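Long-range contact in tyrosinase (Aspergillus oryzae, PDB 6JUD), which probably oxidises L-tyrosine and L-dopa to L-dopaquinone with molecular oxygen at a copper centre, a step of melanin biosynthesis: residues Asp28-Gln33 against Pro171-Met176. The protein carries 2 engineered substitutions. Sequence-based numbering, arbitrary orientation.
Sequences DWYLEQ and PILVTM
Tyr30 faces Leu173 where the C-terminal half of helix 26-31 lies beside the 3-10 turn of residues 173-175, away from the copper site, the CA atoms of the two residues 7.2 Å apart and no hydrogen bond joining the segments. The phenol ring carries most of the contact. With CG anti to the backbone N (chi1 179°), Tyr30 reaches away from the helix, and Ile172, Leu173 and Met176 all approach from the same side of the ring plane. Leu173 makes an off-centre CH-pi contact: its CG lies 4.1 Å from the Tyr30 ring centroid, displaced towards Tyr30 CD1. Ile172 crosses the phenol at about a right angle, setting its CG2 3.9 Å from Tyr30 CE2, while its other branch ends with Ile172 CD1 against Leu31 CG. Met176 and Tyr30 approach each other from opposite directions, and the sulfur forms an oblique Met-aromatic contact, Met176 SD 4.6 Å from the ring centroid. The bend at the end of the chain (chi3 48°) brings the methyl beside the hydroxyl, Met176 CE 3.3 Å from Tyr30 OH. Leu173 CD1 also lies 3.8 Å from Trp29 CZ3, at the edge of the indole and near its plane. The side-chain amide of Gln33 lies over one face of that indole, NE2 above its centre; its N-H points almost straight at Trp29 O (167°), though from well above the carbonyl plane. Across the turn, Ile172 O accepts from both the backbone N and OG1 of Thr175, fixing the Ile172 carbonyl. Leu43 of helix 41-55 packs on Trp29, Tyr30 and Leu173, and the loop itself packs against the second subunit. Apolar, CH-pi and Met-aromatic contacts thus hold the phenol, while its buried hydroxyl bonds to Asp249 of the second subunit, linking the helix to it; the ring's position probably depends on both.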
loop_
_atom_site.group_PDB
_atom_site.type_symbol
_atom_site.label_atom_id
_atom_site.label_comp_id
_atom_site.label_asym_id
_atom_site.label_seq_id
_atom_site.Cartn_x
_atom_site.Cartn_y
_atom_site.Cartn_z
ATOM N N ASP B 28 -19.521 -10.919 -4.865
ATOM C CA ASP B 28 -20.737 -10.999 -5.671
ATOM C C ASP B 28 -21.784 -9.993 -5.195
ATOM O O ASP B 28 -22.444 -9.351 -6.017
ATOM C CB ASP B 28 -21.340 -12.397 -5.635
ATOM C CG ASP B 28 -20.427 -13.451 -6.231
ATOM O OD1 ASP B 28 -19.668 -13.148 -7.170
ATOM O OD2 ASP B 28 -20.481 -14.597 -5.747
ATOM N N TRP B 29 -21.903 -9.888 -3.882
ATOM C CA TRP B 29 -22.863 -8.976 -3.250
ATOM C C TRP B 29 -22.544 -7.535 -3.627
ATOM O O TRP B 29 -23.436 -6.723 -3.881
ATOM C CB TRP B 29 -22.826 -9.187 -1.739
ATOM C CG TRP B 29 -23.631 -8.265 -0.883
ATOM C CD1 TRP B 29 -24.976 -8.338 -0.631
ATOM C CD2 TRP B 29 -23.156 -7.130 -0.146
ATOM N NE1 TRP B 29 -25.368 -7.323 0.208
ATOM C CE2 TRP B 29 -24.263 -6.567 0.517
ATOM C CE3 TRP B 29 -21.896 -6.541 0.005
ATOM C CZ2 TRP B 29 -24.156 -5.436 1.325
ATOM C CZ3 TRP B 29 -21.792 -5.421 0.808
ATOM C CH2 TRP B 29 -22.911 -4.880 1.460
ATOM N N TYR B 30 -21.246 -7.224 -3.640
ATOM C CA TYR B 30 -20.836 -5.862 -3.971
ATOM C C TYR B 30 -21.067 -5.596 -5.454
ATOM O O TYR B 30 -21.597 -4.564 -5.869
ATOM C CB TYR B 30 -19.369 -5.604 -3.582
ATOM C CG TYR B 30 -19.009 -4.177 -3.979
ATOM C CD1 TYR B 30 -19.608 -3.111 -3.314
ATOM C CD2 TYR B 30 -18.137 -3.907 -5.026
ATOM C CE1 TYR B 30 -19.316 -1.802 -3.661
ATOM C CE2 TYR B 30 -17.850 -2.600 -5.377
ATOM C CZ TYR B 30 -18.437 -1.556 -4.695
ATOM O OH TYR B 30 -18.149 -0.255 -5.056
ATOM N N LEU B 31 -20.657 -6.563 -6.272
ATOM C CA LEU B 31 -20.762 -6.366 -7.710
ATOM C C LEU B 31 -22.201 -6.198 -8.156
ATOM O O LEU B 31 -22.443 -5.490 -9.141
ATOM C CB LEU B 31 -20.091 -7.523 -8.462
ATOM C CG LEU B 31 -18.559 -7.461 -8.452
ATOM C CD1 LEU B 31 -17.951 -8.803 -8.815
ATOM C CD2 LEU B 31 -18.064 -6.351 -9.379
ATOM N N GLU B 32 -23.171 -6.797 -7.458
ATOM C CA GLU B 32 -24.553 -6.610 -7.929
ATOM C C GLU B 32 -25.099 -5.290 -7.400
ATOM O O GLU B 32 -26.242 -4.908 -7.642
ATOM C CB GLU B 32 -25.471 -7.769 -7.596
ATOM C CG GLU B 32 -25.548 -8.285 -6.175
ATOM C CD GLU B 32 -26.065 -9.718 -6.146
ATOM O OE1 GLU B 32 -26.454 -10.202 -7.234
ATOM O OE2 GLU B 32 -26.086 -10.352 -5.073
ATOM N N GLN B 33 -24.237 -4.554 -6.690
ATOM C CA GLN B 33 -24.672 -3.248 -6.208
ATOM C C GLN B 33 -23.811 -2.095 -6.717
ATOM O O GLN B 33 -24.366 -0.988 -6.745
ATOM C CB GLN B 33 -24.712 -3.229 -4.676
ATOM C CG GLN B 33 -25.866 -4.088 -4.157
ATOM C CD GLN B 33 -25.886 -3.997 -2.639
ATOM O OE1 GLN B 33 -26.685 -3.261 -2.070
ATOM N NE2 GLN B 33 -24.963 -4.724 -2.031
ATOM N N PRO B 171 -11.285 -9.055 -0.765
ATOM C CA PRO B 171 -12.524 -8.550 -1.379
ATOM C C PRO B 171 -12.333 -7.161 -1.976
ATOM O O PRO B 171 -11.639 -6.297 -1.450
ATOM C CB PRO B 171 -13.485 -8.440 -0.195
ATOM C CG PRO B 171 -12.945 -9.392 0.814
ATOM C CD PRO B 171 -11.450 -9.359 0.664
ATOM N N ILE B 172 -13.010 -6.907 -3.095
ATOM C CA ILE B 172 -13.009 -5.576 -3.679
ATOM C C ILE B 172 -13.257 -4.476 -2.656
ATOM O O ILE B 172 -12.519 -3.489 -2.590
ATOM C CB ILE B 172 -14.093 -5.493 -4.770
ATOM C CG1 ILE B 172 -13.879 -6.461 -5.929
ATOM C CG2 ILE B 172 -14.185 -4.056 -5.280
ATOM C CD1 ILE B 172 -15.094 -6.703 -6.799
ATOM N N LEU B 173 -14.311 -4.626 -1.861
ATOM C CA LEU B 173 -14.689 -3.609 -0.891
ATOM C C LEU B 173 -13.612 -3.342 0.154
ATOM O O LEU B 173 -13.492 -2.213 0.634
ATOM C CB LEU B 173 -15.954 -4.029 -0.142
ATOM C CG LEU B 173 -17.250 -3.351 -0.546
ATOM C CD1 LEU B 173 -18.380 -3.894 0.325
ATOM C CD2 LEU B 173 -17.133 -1.836 -0.439
ATOM N N VAL B 174 -12.867 -4.381 0.529
ATOM C CA VAL B 174 -11.821 -4.197 1.547
ATOM C C VAL B 174 -10.707 -3.316 1.014
ATOM O O VAL B 174 -9.957 -2.696 1.777
ATOM C CB VAL B 174 -11.330 -5.579 2.021
ATOM C CG1 VAL B 174 -10.013 -5.530 2.759
ATOM C CG2 VAL B 174 -12.406 -6.208 2.912
ATOM N N THR B 175 -10.590 -3.209 -0.320
ATOM C CA THR B 175 -9.506 -2.433 -0.903
ATOM C C THR B 175 -9.893 -1.023 -1.326
ATOM O O THR B 175 -9.095 -0.312 -1.949
ATOM C CB THR B 175 -8.909 -3.173 -2.125
ATOM O OG1 THR B 175 -9.842 -3.172 -3.212
ATOM C CG2 THR B 175 -8.603 -4.618 -1.754
ATOM N N MET B 176 -11.097 -0.582 -0.995
ATOM C CA MET B 176 -11.610 0.745 -1.320
ATOM C C MET B 176 -11.626 1.662 -0.109
ATOM O O MET B 176 -12.370 1.423 0.843
ATOM C CB MET B 176 -13.041 0.608 -1.861
ATOM C CG MET B 176 -13.125 -0.100 -3.209
ATOM S SD MET B 176 -14.818 -0.594 -3.606
ATOM C CE MET B 176 -15.696 0.932 -3.257
#